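Local coordinates for protein beta-1,4-galactanase (Thielavia heterothallica, PDB 1HJS) that hydrolyses beta-1,4-galactosidic linkages in type I arabinogalactans, as a family 53 glycoside hydrolase of clan GH-A, at residues K174-L179 against E240-E245; L2-V7 against R289-F294; I78-S83 against T128-G133. All blocks are in the same frame, centred on the assembly; numbering follows the deposited sequence.

Contact 1 of 3, residues K174-L179 against E240-E245; sequences KIMIHL and EIAVVE
CG is anti to the backbone N in both His178 and Met176 (chi1 172° and 170°). This places the His178 ring alongside Val244 and the Met176 tip against it. Val244 has CG1 anti to the carbonyl carbon and CG2 flanked by that carbon and the backbone N. Val244 CG2 sits over the face of the His178 ring, 3.4 Å from the ring centroid, in a CH-pi contact. Met176 bends at chi3, so that Met176 CE lies 3.6 Å from Val244 CG1 and 4.4 Å from Ala242 CB. Strands 174-179 and 240-245 are the fifth and seventh of the closed TIM barrel, with strand 208-212 between them, so the side chains meet in the barrel interior. At the N-terminal ends, the extended Lys174 chain crosses Glu240 at about a right angle. Lys174 NZ forms a salt bridge of 2.7 Å to the syn lone pair of Glu240 OE1, and it also bonds Tyr4. At the other end is Glu245, the probable nucleophile. Glu245 OE2 lies at the edge of the His178 ring, 3.9 Å from His178 CE1, and is salt-bridged to Arg45. Ser212 bonds His178 NE2, and Tyr214 bonds Glu245 OE1.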
ATOM      1  N   LYS A 174       5.152  -9.250  -8.762  1.00 14.38           N
ATOM      2  CA  LYS A 174       5.917  -9.632  -7.590  1.00 14.03           C
ATOM      3  C   LYS A 174       4.844  -9.777  -6.511  1.00 13.77           C
ATOM      4  O   LYS A 174       3.927  -8.953  -6.427  1.00 13.01           O
ATOM      5  CB  LYS A 174       6.912  -8.534  -7.215  1.00 14.92           C
ATOM      6  CG  LYS A 174       8.077  -8.415  -8.190  1.00 15.74           C
ATOM      7  CD  LYS A 174       9.006  -7.275  -7.809  1.00 16.96           C
ATOM      8  CE  LYS A 174      10.204  -7.196  -8.753  1.00 17.99           C
ATOM      9  NZ  LYS A 174      11.053  -6.000  -8.465  1.00 17.84           N
ATOM     10  N   ILE A 175       4.938 -10.826  -5.702  1.00 12.56           N
ATOM     11  CA  ILE A 175       3.950 -11.046  -4.655  1.00 12.65           C
ATOM     12  C   ILE A 175       4.436 -10.451  -3.341  1.00 12.39           C
ATOM     13  O   ILE A 175       5.540 -10.740  -2.880  1.00 12.49           O
ATOM     14  CB  ILE A 175       3.658 -12.546  -4.491  1.00 12.37           C
ATOM     15  CG1 ILE A 175       3.100 -13.096  -5.808  1.00 13.50           C
ATOM     16  CG2 ILE A 175       2.658 -12.766  -3.365  1.00 12.29           C
ATOM     17  CD1 ILE A 175       2.924 -14.600  -5.833  1.00 14.18           C
ATOM     18  N   MET A 176       3.598  -9.617  -2.739  1.00 12.39           N
ATOM     19  CA  MET A 176       3.963  -8.943  -1.498  1.00 11.82           C
ATOM     20  C   MET A 176       3.076  -9.235  -0.298  1.00 11.26           C
ATOM     21  O   MET A 176       1.871  -9.417  -0.431  1.00 11.05           O
ATOM     22  CB  MET A 176       3.966  -7.429  -1.732  1.00 12.49           C
ATOM     23  CG  MET A 176       4.095  -6.597  -0.460  1.00 12.68           C
ATOM     24  SD  MET A 176       3.798  -4.849  -0.785  1.00 14.01           S
ATOM     25  CE  MET A 176       5.320  -4.396  -1.583  1.00 13.35           C
ATOM     26  N   ILE A 177       3.704  -9.288   0.873  1.00 11.43           N
ATOM     27  CA  ILE A 177       3.002  -9.465   2.137  1.00 10.45           C
ATOM     28  C   ILE A 177       3.223  -8.112   2.799  1.00 10.67           C
ATOM     29  O   ILE A 177       4.354  -7.622   2.876  1.00 10.40           O
ATOM     30  CB  ILE A 177       3.600 -10.599   2.992  1.00 10.94           C
ATOM     31  CG1 ILE A 177       3.195 -11.951   2.392  1.00 10.52           C
ATOM     32  CG2 ILE A 177       3.100 -10.493   4.429  1.00 10.66           C
ATOM     33  CD1 ILE A 177       3.798 -13.160   3.102  1.00 12.12           C
ATOM     34  N   HIS A 178       2.133  -7.510   3.261  1.00 10.43           N
ATOM     35  CA  HIS A 178       2.165  -6.177   3.845  1.00 10.60           C
ATOM     36  C   HIS A 178       1.714  -6.104   5.303  1.00 10.53           C
ATOM     37  O   HIS A 178       0.585  -6.460   5.629  1.00 10.39           O
ATOM     38  CB  HIS A 178       1.280  -5.264   2.979  1.00 10.31           C
ATOM     39  CG  HIS A 178       1.055  -3.895   3.546  1.00 10.15           C
ATOM     40  ND1 HIS A 178      -0.036  -3.124   3.202  1.00 10.18           N
ATOM     41  CD2 HIS A 178       1.779  -3.155   4.419  1.00 10.58           C
ATOM     42  CE1 HIS A 178       0.024  -1.970   3.842  1.00 10.26           C
ATOM     43  NE2 HIS A 178       1.115  -1.964   4.588  1.00  9.37           N
ATOM     44  N   LEU A 179       2.615  -5.626   6.162  1.00 11.17           N
ATOM     45  CA  LEU A 179       2.352  -5.451   7.589  1.00 11.42           C
ATOM     46  C   LEU A 179       2.461  -3.961   7.934  1.00 11.94           C
ATOM     47  O   LEU A 179       3.150  -3.204   7.248  1.00 11.48           O
ATOM     48  CB  LEU A 179       3.381  -6.233   8.418  1.00 12.04           C
ATOM     49  CG  LEU A 179       3.110  -7.703   8.755  1.00 13.72           C
ATOM     50  CD1 LEU A 179       2.590  -8.452   7.552  1.00 15.56           C
ATOM     51  CD2 LEU A 179       4.391  -8.329   9.308  1.00 13.29           C
ATOM     52  N   GLU A 240      12.720  -8.358  -1.299  1.00 15.19           N
ATOM     53  CA  GLU A 240      12.732  -6.955  -1.695  1.00 15.39           C
ATOM     54  C   GLU A 240      11.857  -6.251  -0.670  1.00 14.33           C
ATOM     55  O   GLU A 240      10.867  -6.810  -0.206  1.00 14.32           O
ATOM     56  CB  GLU A 240      12.169  -6.764  -3.102  1.00 16.93           C
ATOM     57  CG  GLU A 240      13.051  -7.349  -4.194  1.00 19.36           C
ATOM     58  CD  GLU A 240      12.778  -6.730  -5.555  1.00 20.70           C
ATOM     59  OE1 GLU A 240      11.595  -6.612  -5.925  1.00 21.61           O
ATOM     60  OE2 GLU A 240      13.751  -6.365  -6.250  1.00 22.27           O
ATOM     61  N   ILE A 241      12.223  -5.025  -0.319  1.00 13.50           N
ATOM     62  CA  ILE A 241      11.495  -4.280   0.698  1.00 12.89           C
ATOM     63  C   ILE A 241      10.970  -2.930   0.225  1.00 12.78           C
ATOM     64  O   ILE A 241      11.606  -2.248  -0.577  1.00 12.71           O
ATOM     65  CB  ILE A 241      12.405  -4.075   1.923  1.00 13.23           C
ATOM     66  CG1 ILE A 241      12.666  -5.432   2.584  1.00 14.02           C
ATOM     67  CG2 ILE A 241      11.796  -3.072   2.891  1.00 12.64           C
ATOM     68  CD1 ILE A 241      13.818  -5.420   3.552  1.00 15.32           C
ATOM     69  N   ALA A 242       9.803  -2.549   0.734  1.00 12.43           N
ATOM     70  CA  ALA A 242       9.215  -1.269   0.364  1.00 11.97           C
ATOM     71  C   ALA A 242       8.303  -0.689   1.431  1.00 11.53           C
ATOM     72  O   ALA A 242       7.643  -1.417   2.180  1.00 11.34           O
ATOM     73  CB  ALA A 242       8.434  -1.411  -0.943  1.00 12.44           C
ATOM     74  N   VAL A 243       8.287   0.636   1.504  1.00 10.93           N
ATOM     75  CA  VAL A 243       7.396   1.339   2.411  1.00 10.17           C
ATOM     76  C   VAL A 243       6.238   1.578   1.453  1.00  9.69           C
ATOM     77  O   VAL A 243       6.360   2.361   0.511  1.00  9.26           O
ATOM     78  CB  VAL A 243       7.992   2.684   2.872  1.00  9.49           C
ATOM     79  CG1 VAL A 243       6.921   3.512   3.577  1.00  9.19           C
ATOM     80  CG2 VAL A 243       9.164   2.430   3.826  1.00  9.52           C
ATOM     81  N   VAL A 244       5.131   0.883   1.678  1.00  9.55           N
ATOM     82  CA  VAL A 244       3.985   0.981   0.784  1.00  9.69           C
ATOM     83  C   VAL A 244       2.910   1.986   1.175  1.00  9.90           C
ATOM     84  O   VAL A 244       1.943   2.181   0.442  1.00  9.90           O
ATOM     85  CB  VAL A 244       3.358  -0.415   0.579  1.00  8.93           C
ATOM     86  CG1 VAL A 244       4.416  -1.359   0.043  1.00  9.10           C
ATOM     87  CG2 VAL A 244       2.809  -0.956   1.893  1.00  9.16           C
ATOM     88  N   GLU A 245       3.086   2.623   2.326  1.00  9.90           N
ATOM     89  CA  GLU A 245       2.156   3.645   2.800  1.00 10.81           C
ATOM     90  C   GLU A 245       2.907   4.606   3.710  1.00 10.98           C
ATOM     91  O   GLU A 245       3.621   4.174   4.612  1.00 10.92           O
ATOM     92  CB  GLU A 245       0.993   3.028   3.587  1.00 11.64           C
ATOM     93  CG  GLU A 245      -0.154   2.503   2.730  1.00 13.09           C
ATOM     94  CD  GLU A 245      -1.381   2.146   3.552  1.00 14.00           C
ATOM     95  OE1 GLU A 245      -1.648   2.843   4.560  1.00 13.90           O
ATOM     96  OE2 GLU A 245      -2.089   1.183   3.185  1.00 14.29           O
TER

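Contact 2 of 3, residues L2-V7 against R289-F294; sequences LTYRGV and RGVGLF. With SO4 (sulfate ion), chain H.
Tyr4 and Val291 run alongside each other in the same direction, with Val291 CG2 in the plane of the Tyr4 ring at its edge, 3.9 Å from Tyr4 CE2. Thr3 CG2 covers one face of that ring. Phe294, on the same side of the sheet, brings Phe294 CZ to 3.8 Å from Tyr4 CB. Gly6 N lies above the Phe294 ring face near the rim, and a CB on Gly6 would collide with Phe294 CE2. On the other side, Leu2 meets Leu293 at a slant, and Leu2 CD1 lies 3.7 Å from Leu293 CB. Backbone hydrogen bonds join the two parallel strands. Tyr4 N to Val291 O and Gly6 N to Leu293 O are both 2.9 Å, each almost in line with the carbonyl, and Leu293 N bonds Tyr4 O. Arg5 bends at chi3 and grips a sulfate, a likely crystallisation additive, with Arg5 NH2 2.6 Å from SO4 O3. An alanine here would remove the NE bond to Gly40 O and would probably loosen this strand's hold on the Gly40 backbone. Strands 4-8 and 290-296 are the first and last of the TIM barrel, so their pairing closes it. Helix 270-285 covers Leu2 and Leu293, while Tyr4 and Phe294 touch strand 43-48.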
ATOM      1  N   LEU A   2      15.428   4.277  -6.036  1.00 21.49           N
ATOM      2  CA  LEU A   2      14.246   3.435  -5.880  1.00 19.69           C
ATOM      3  C   LEU A   2      13.712   2.917  -7.207  1.00 18.58           C
ATOM      4  O   LEU A   2      13.679   3.639  -8.201  1.00 18.50           O
ATOM      5  CB  LEU A   2      13.125   4.207  -5.178  1.00 18.96           C
ATOM      6  CG  LEU A   2      13.317   4.591  -3.714  1.00 18.78           C
ATOM      7  CD1 LEU A   2      12.112   5.399  -3.249  1.00 18.84           C
ATOM      8  CD2 LEU A   2      13.485   3.333  -2.868  1.00 18.35           C
ATOM      9  N   THR A   3      13.282   1.663  -7.211  1.00 17.11           N
ATOM     10  CA  THR A   3      12.723   1.064  -8.410  1.00 16.10           C
ATOM     11  C   THR A   3      11.295   1.566  -8.565  1.00 15.20           C
ATOM     12  O   THR A   3      10.858   1.921  -9.662  1.00 14.35           O
ATOM     13  CB  THR A   3      12.701  -0.470  -8.299  1.00 16.50           C
ATOM     14  OG1 THR A   3      14.045  -0.956  -8.249  1.00 17.20           O
ATOM     15  CG2 THR A   3      11.980  -1.090  -9.490  1.00 16.54           C
ATOM     16  N   TYR A   4      10.580   1.608  -7.447  1.00 13.89           N
ATOM     17  CA  TYR A   4       9.193   2.053  -7.440  1.00 13.73           C
ATOM     18  C   TYR A   4       9.036   3.380  -6.720  1.00 13.07           C
ATOM     19  O   TYR A   4       9.300   3.478  -5.523  1.00 12.80           O
ATOM     20  CB  TYR A   4       8.312   1.009  -6.753  1.00 13.42           C
ATOM     21  CG  TYR A   4       8.467  -0.384  -7.322  1.00 14.25           C
ATOM     22  CD1 TYR A   4       7.841  -0.751  -8.516  1.00 14.57           C
ATOM     23  CD2 TYR A   4       9.281  -1.321  -6.689  1.00 14.51           C
ATOM     24  CE1 TYR A   4       8.030  -2.021  -9.066  1.00 14.84           C
ATOM     25  CE2 TYR A   4       9.477  -2.589  -7.230  1.00 14.92           C
ATOM     26  CZ  TYR A   4       8.853  -2.930  -8.419  1.00 14.99           C
ATOM     27  OH  TYR A   4       9.074  -4.169  -8.964  1.00 15.03           O
ATOM     28  N   ARG A   5       8.627   4.400  -7.464  1.00 12.64           N
ATOM     29  CA  ARG A   5       8.385   5.723  -6.900  1.00 12.48           C
ATOM     30  C   ARG A   5       6.889   5.885  -7.101  1.00 11.78           C
ATOM     31  O   ARG A   5       6.443   6.205  -8.200  1.00 12.10           O
ATOM     32  CB  ARG A   5       9.134   6.802  -7.692  1.00 12.83           C
ATOM     33  CG  ARG A   5      10.650   6.649  -7.709  1.00 13.75           C
ATOM     34  CD  ARG A   5      11.299   7.837  -8.417  1.00 14.77           C
ATOM     35  NE  ARG A   5      10.778   7.999  -9.773  1.00 14.93           N
ATOM     36  CZ  ARG A   5      11.183   7.288 -10.820  1.00 15.83           C
ATOM     37  NH1 ARG A   5      12.129   6.369 -10.676  1.00 15.94           N
ATOM     38  NH2 ARG A   5      10.630   7.481 -12.009  1.00 16.11           N
ATOM     39  N   GLY A   6       6.101   5.649  -6.061  1.00 11.66           N
ATOM     40  CA  GLY A   6       4.672   5.762  -6.264  1.00 11.76           C
ATOM     41  C   GLY A   6       3.788   6.404  -5.223  1.00 11.57           C
ATOM     42  O   GLY A   6       4.241   6.935  -4.206  1.00 11.27           O
ATOM     43  N   VAL A   7       2.496   6.362  -5.522  1.00 10.93           N
ATOM     44  CA  VAL A   7       1.470   6.890  -4.645  1.00 11.11           C
ATOM     45  C   VAL A   7       0.279   5.961  -4.783  1.00 11.30           C
ATOM     46  O   VAL A   7       0.141   5.252  -5.788  1.00 11.73           O
ATOM     47  CB  VAL A   7       1.011   8.319  -5.062  1.00 10.96           C
ATOM     48  CG1 VAL A   7       2.198   9.260  -5.121  1.00 10.29           C
ATOM     49  CG2 VAL A   7       0.284   8.269  -6.414  1.00 11.33           C
ATOM     50  N   ARG A 289      18.185  -4.465  -0.894  1.00 14.38           N
ATOM     51  CA  ARG A 289      16.988  -4.747  -1.677  1.00 14.70           C
ATOM     52  C   ARG A 289      15.809  -3.837  -1.336  1.00 14.00           C
ATOM     53  O   ARG A 289      14.653  -4.222  -1.536  1.00 14.03           O
ATOM     54  CB  ARG A 289      16.563  -6.210  -1.513  1.00 16.42           C
ATOM     55  CG  ARG A 289      17.693  -7.209  -1.711  1.00 19.44           C
ATOM     56  CD  ARG A 289      17.150  -8.616  -1.874  1.00 22.06           C
ATOM     57  NE  ARG A 289      16.979  -8.957  -3.280  1.00 25.73           N
ATOM     58  CZ  ARG A 289      16.339 -10.036  -3.726  1.00 27.59           C
ATOM     59  NH1 ARG A 289      15.789 -10.893  -2.874  1.00 28.15           N
ATOM     60  NH2 ARG A 289      16.260 -10.266  -5.032  1.00 28.14           N
ATOM     61  N   GLY A 290      16.098  -2.648  -0.805  1.00 12.79           N
ATOM     62  CA  GLY A 290      15.037  -1.694  -0.506  1.00 12.35           C
ATOM     63  C   GLY A 290      14.729  -1.106  -1.871  1.00 12.83           C
ATOM     64  O   GLY A 290      15.582  -0.430  -2.457  1.00 12.19           O
ATOM     65  N   VAL A 291      13.527  -1.343  -2.384  1.00 12.21           N
ATOM     66  CA  VAL A 291      13.211  -0.880  -3.728  1.00 11.99           C
ATOM     67  C   VAL A 291      12.036   0.059  -3.961  1.00 12.12           C
ATOM     68  O   VAL A 291      11.844   0.520  -5.087  1.00 11.59           O
ATOM     69  CB  VAL A 291      13.001  -2.089  -4.654  1.00 12.31           C
ATOM     70  CG1 VAL A 291      14.246  -2.950  -4.669  1.00 12.80           C
ATOM     71  CG2 VAL A 291      11.808  -2.904  -4.173  1.00 11.82           C
ATOM     72  N   GLY A 292      11.246   0.357  -2.939  1.00 11.80           N
ATOM     73  CA  GLY A 292      10.115   1.231  -3.198  1.00 12.14           C
ATOM     74  C   GLY A 292       9.546   2.062  -2.066  1.00 12.10           C
ATOM     75  O   GLY A 292       9.749   1.775  -0.885  1.00 12.31           O
ATOM     76  N   LEU A 293       8.827   3.109  -2.458  1.00 12.08           N
ATOM     77  CA  LEU A 293       8.167   4.012  -1.526  1.00 12.27           C
ATOM     78  C   LEU A 293       6.875   4.474  -2.175  1.00 12.01           C
ATOM     79  O   LEU A 293       6.872   4.896  -3.334  1.00 12.50           O
ATOM     80  CB  LEU A 293       9.050   5.224  -1.216  1.00 13.14           C
ATOM     81  CG  LEU A 293       8.478   6.257  -0.232  1.00 14.50           C
ATOM     82  CD1 LEU A 293       9.600   7.106   0.330  1.00 15.58           C
ATOM     83  CD2 LEU A 293       7.451   7.141  -0.931  1.00 15.49           C
ATOM     84  N   PHE A 294       5.775   4.384  -1.434  1.00 11.55           N
ATOM     85  CA  PHE A 294       4.480   4.822  -1.939  1.00 10.59           C
ATOM     86  C   PHE A 294       3.812   5.774  -0.960  1.00 10.78           C
ATOM     87  O   PHE A 294       3.593   5.421   0.197  1.00 10.80           O
ATOM     88  CB  PHE A 294       3.551   3.629  -2.166  1.00 10.31           C
ATOM     89  CG  PHE A 294       3.972   2.734  -3.301  1.00 10.29           C
ATOM     90  CD1 PHE A 294       5.034   1.849  -3.150  1.00 10.23           C
ATOM     91  CD2 PHE A 294       3.303   2.784  -4.520  1.00 10.76           C
ATOM     92  CE1 PHE A 294       5.430   1.018  -4.206  1.00 11.09           C
ATOM     93  CE2 PHE A 294       3.687   1.960  -5.585  1.00 11.01           C
ATOM     94  CZ  PHE A 294       4.754   1.075  -5.426  1.00 10.40           C
TER
HETATM   95  S   SO4 H 703      11.859   4.753 -14.241  1.00 57.00           S
HETATM   96  O1  SO4 H 703      13.194   4.940 -15.142  1.00 57.37           O
HETATM   97  O2  SO4 H 703      12.309   4.050 -13.057  1.00 57.12           O
HETATM   98  O3  SO4 H 703      11.335   5.915 -13.982  1.00 57.19           O
HETATM   99  O4  SO4 H 703      11.049   3.872 -15.039  1.00 57.45           O

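Contact 3 of 3, residues I78-S83 against T128-G133; sequences IDFHYS and TIVSIG
Strands 75-80 and 129-132 are the third and fourth of the TIM barrel and run parallel, side by side. Three backbone bonds join them: Ile78 N to Ile129 O at 2.8 Å, Ser131 N to Ile78 O at 2.9 Å, and a longer one from Phe80 N to Ser131 O. The side chain of Phe80 faces the surrounding helices. Its CG is anti to the carbonyl carbon (chi1 -75°). Phe80 CB lies 3.6 Å from Ser131 O and also sits over the rim of one face of the Tyr82 ring. CG stays near Ser131 O, which lies at the edge of the Phe80 ring. Next, CD2 and CE2 both meet Val130 CG1, and Phe80 CE2 is 3.6 Å from Val130 CG1. Ile78 CG2 covers the centre of one ring face. Beyond the strand, Ala116 of helix 102-122 packs on the same side chain. Tyr82 lies beside Ile132, which has CB in the plane of the Tyr82 ring at its edge. The Tyr82 hydroxyl bonds Thr113. Ile132 is the centre of an inverse gamma turn. At the backbone angles of Gly133 a CB would press on the carbonyl O of Ile132, so only glycine fits easily. On the barrel's inner side are Asp79 and Ser131. Asp79 OD2 is salt-bridged to Arg45, and His81 NE2 gives it a weak bond. Asp79 OD1 lies 2.8 Å from Ser131 OG.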
ATOM      1  N   ILE A  78      -1.455  -3.720  -7.214  1.00 11.05           N
ATOM      2  CA  ILE A  78      -2.773  -4.110  -6.725  1.00 11.37           C
ATOM      3  C   ILE A  78      -2.689  -4.552  -5.267  1.00 10.99           C
ATOM      4  O   ILE A  78      -1.922  -5.444  -4.918  1.00 10.48           O
ATOM      5  CB  ILE A  78      -3.359  -5.271  -7.568  1.00 11.64           C
ATOM      6  CG1 ILE A  78      -3.716  -4.767  -8.969  1.00 11.27           C
ATOM      7  CG2 ILE A  78      -4.579  -5.870  -6.870  1.00 10.44           C
ATOM      8  CD1 ILE A  78      -4.852  -3.751  -9.001  1.00 11.41           C
ATOM      9  N   ASP A  79      -3.493  -3.918  -4.422  1.00 10.92           N
ATOM     10  CA  ASP A  79      -3.522  -4.230  -2.999  1.00 10.70           C
ATOM     11  C   ASP A  79      -4.845  -4.891  -2.633  1.00 10.26           C
ATOM     12  O   ASP A  79      -5.848  -4.216  -2.425  1.00  9.29           O
ATOM     13  CB  ASP A  79      -3.322  -2.938  -2.194  1.00 11.63           C
ATOM     14  CG  ASP A  79      -3.503  -3.130  -0.694  1.00 12.41           C
ATOM     15  OD1 ASP A  79      -3.495  -4.281  -0.215  1.00 12.50           O
ATOM     16  OD2 ASP A  79      -3.640  -2.107   0.010  1.00 13.22           O
ATOM     17  N   PHE A  80      -4.849  -6.223  -2.583  1.00 10.22           N
ATOM     18  CA  PHE A  80      -6.053  -6.963  -2.223  1.00  9.87           C
ATOM     19  C   PHE A  80      -6.284  -6.859  -0.726  1.00 10.11           C
ATOM     20  O   PHE A  80      -5.429  -7.275   0.058  1.00 10.19           O
ATOM     21  CB  PHE A  80      -5.913  -8.453  -2.563  1.00 10.17           C
ATOM     22  CG  PHE A  80      -6.033  -8.769  -4.023  1.00 10.38           C
ATOM     23  CD1 PHE A  80      -7.206  -8.489  -4.716  1.00 11.04           C
ATOM     24  CD2 PHE A  80      -4.982  -9.386  -4.699  1.00 11.66           C
ATOM     25  CE1 PHE A  80      -7.335  -8.822  -6.066  1.00 11.15           C
ATOM     26  CE2 PHE A  80      -5.100  -9.725  -6.057  1.00 11.68           C
ATOM     27  CZ  PHE A  80      -6.279  -9.443  -6.736  1.00 11.28           C
ATOM     28  N   HIS A  81      -7.424  -6.302  -0.326  1.00 10.20           N
ATOM     29  CA  HIS A  81      -7.746  -6.206   1.094  1.00 10.64           C
ATOM     30  C   HIS A  81      -8.465  -7.476   1.548  1.00 10.96           C
ATOM     31  O   HIS A  81      -8.592  -7.732   2.747  1.00 11.33           O
ATOM     32  CB  HIS A  81      -8.643  -4.992   1.382  1.00 10.20           C
ATOM     33  CG  HIS A  81      -7.899  -3.695   1.465  1.00 10.18           C
ATOM     34  ND1 HIS A  81      -8.223  -2.710   2.375  1.00 10.16           N
ATOM     35  CD2 HIS A  81      -6.848  -3.218   0.755  1.00 10.39           C
ATOM     36  CE1 HIS A  81      -7.402  -1.685   2.221  1.00 10.31           C
ATOM     37  NE2 HIS A  81      -6.559  -1.967   1.245  1.00  9.94           N
ATOM     38  N   TYR A  82      -8.923  -8.275   0.584  1.00 11.03           N
ATOM     39  CA  TYR A  82      -9.651  -9.504   0.887  1.00 10.98           C
ATOM     40  C   TYR A  82     -10.732  -9.227   1.922  1.00 11.33           C
ATOM     41  O   TYR A  82     -10.837  -9.907   2.949  1.00 10.47           O
ATOM     42  CB  TYR A  82      -8.699 -10.596   1.391  1.00 10.75           C
ATOM     43  CG  TYR A  82      -7.707 -11.077   0.345  1.00 10.86           C
ATOM     44  CD1 TYR A  82      -8.125 -11.378  -0.952  1.00 10.94           C
ATOM     45  CD2 TYR A  82      -6.361 -11.275   0.663  1.00 10.57           C
ATOM     46  CE1 TYR A  82      -7.230 -11.868  -1.907  1.00 11.08           C
ATOM     47  CE2 TYR A  82      -5.455 -11.766  -0.287  1.00 10.59           C
ATOM     48  CZ  TYR A  82      -5.903 -12.061  -1.568  1.00 11.13           C
ATOM     49  OH  TYR A  82      -5.032 -12.571  -2.503  1.00 11.40           O
ATOM     50  N   SER A  83     -11.530  -8.205   1.630  1.00 11.16           N
ATOM     51  CA  SER A  83     -12.630  -7.783   2.480  1.00 11.84           C
ATOM     52  C   SER A  83     -13.521  -6.918   1.607  1.00 12.08           C
ATOM     53  O   SER A  83     -13.108  -6.505   0.525  1.00 12.63           O
ATOM     54  CB  SER A  83     -12.109  -6.959   3.662  1.00 11.66           C
ATOM     55  OG  SER A  83     -13.179  -6.561   4.507  1.00 11.18           O
ATOM     56  N   THR A 128       2.692  -4.811 -11.509  1.00 12.12           N
ATOM     57  CA  THR A 128       4.086  -5.112 -11.220  1.00 11.93           C
ATOM     58  C   THR A 128       4.181  -5.674  -9.806  1.00 11.60           C
ATOM     59  O   THR A 128       5.107  -6.412  -9.482  1.00 11.41           O
ATOM     60  CB  THR A 128       4.965  -3.850 -11.333  1.00 12.58           C
ATOM     61  OG1 THR A 128       4.359  -2.778 -10.601  1.00 12.79           O
ATOM     62  CG2 THR A 128       5.113  -3.439 -12.789  1.00 12.88           C
ATOM     63  N   ILE A 129       3.199  -5.326  -8.980  1.00 10.95           N
ATOM     64  CA  ILE A 129       3.151  -5.775  -7.591  1.00 11.15           C
ATOM     65  C   ILE A 129       1.727  -6.122  -7.172  1.00 10.76           C
ATOM     66  O   ILE A 129       0.770  -5.449  -7.558  1.00 10.26           O
ATOM     67  CB  ILE A 129       3.647  -4.670  -6.617  1.00 11.35           C
ATOM     68  CG1 ILE A 129       5.076  -4.259  -6.964  1.00 12.27           C
ATOM     69  CG2 ILE A 129       3.568  -5.171  -5.170  1.00 11.95           C
ATOM     70  CD1 ILE A 129       5.592  -3.097  -6.118  1.00 13.22           C
ATOM     71  N   VAL A 130       1.594  -7.180  -6.382  1.00 10.06           N
ATOM     72  CA  VAL A 130       0.299  -7.585  -5.855  1.00 10.42           C
ATOM     73  C   VAL A 130       0.507  -7.963  -4.396  1.00 10.51           C
ATOM     74  O   VAL A 130       1.328  -8.823  -4.094  1.00 10.81           O
ATOM     75  CB  VAL A 130      -0.282  -8.822  -6.582  1.00 10.87           C
ATOM     76  CG1 VAL A 130      -1.557  -9.284  -5.880  1.00 10.92           C
ATOM     77  CG2 VAL A 130      -0.578  -8.486  -8.038  1.00 11.24           C
ATOM     78  N   SER A 131      -0.206  -7.307  -3.484  1.00 10.41           N
ATOM     79  CA  SER A 131      -0.072  -7.670  -2.084  1.00  9.80           C
ATOM     80  C   SER A 131      -1.247  -8.570  -1.748  1.00 10.08           C
ATOM     81  O   SER A 131      -2.389  -8.273  -2.101  1.00  9.91           O
ATOM     82  CB  SER A 131      -0.076  -6.433  -1.167  1.00 10.05           C
ATOM     83  OG  SER A 131      -1.351  -5.818  -1.093  1.00  9.97           O
ATOM     84  N   ILE A 132      -0.960  -9.694  -1.103  1.00  9.98           N
ATOM     85  CA  ILE A 132      -2.015 -10.609  -0.701  1.00 10.41           C
ATOM     86  C   ILE A 132      -2.425 -10.219   0.717  1.00 10.40           C
ATOM     87  O   ILE A 132      -2.006 -10.829   1.705  1.00 10.72           O
ATOM     88  CB  ILE A 132      -1.537 -12.085  -0.770  1.00 10.65           C
ATOM     89  CG1 ILE A 132      -0.173 -12.243  -0.097  1.00 11.61           C
ATOM     90  CG2 ILE A 132      -1.445 -12.518  -2.230  1.00 11.76           C
ATOM     91  CD1 ILE A 132       0.375 -13.661  -0.149  1.00 11.72           C
ATOM     92  N   GLY A 133      -3.241  -9.170   0.788  1.00  9.75           N
ATOM     93  CA  GLY A 133      -3.716  -8.656   2.056  1.00  9.58           C
ATOM     94  C   GLY A 133      -3.176  -7.255   2.313  1.00  9.70           C
ATOM     95  O   GLY A 133      -2.173  -6.848   1.725  1.00  9.17           O
TER

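Overall arrangement
All three contacts belong to one eight-stranded parallel barrel. Contact 2 pairs the first and eighth strands, contact 3 the third and fourth, and contact 1 spans the interior between the fifth and seventh. Contact 3 comes first in sequence, then contact 1, and both fall between the two segments of contact 2. The centre of contact 1 is about 10 Å from the centre of each of the others, whose centres are about 16 Å apart. Contact 1 adjoins both in the sheet: strand 240-245 neighbours 290-296, and strand 174-179 neighbours 129-132. The C-terminal ends of contacts 1 and 3 come together near the probable catalytic site, which therefore draws on several strands.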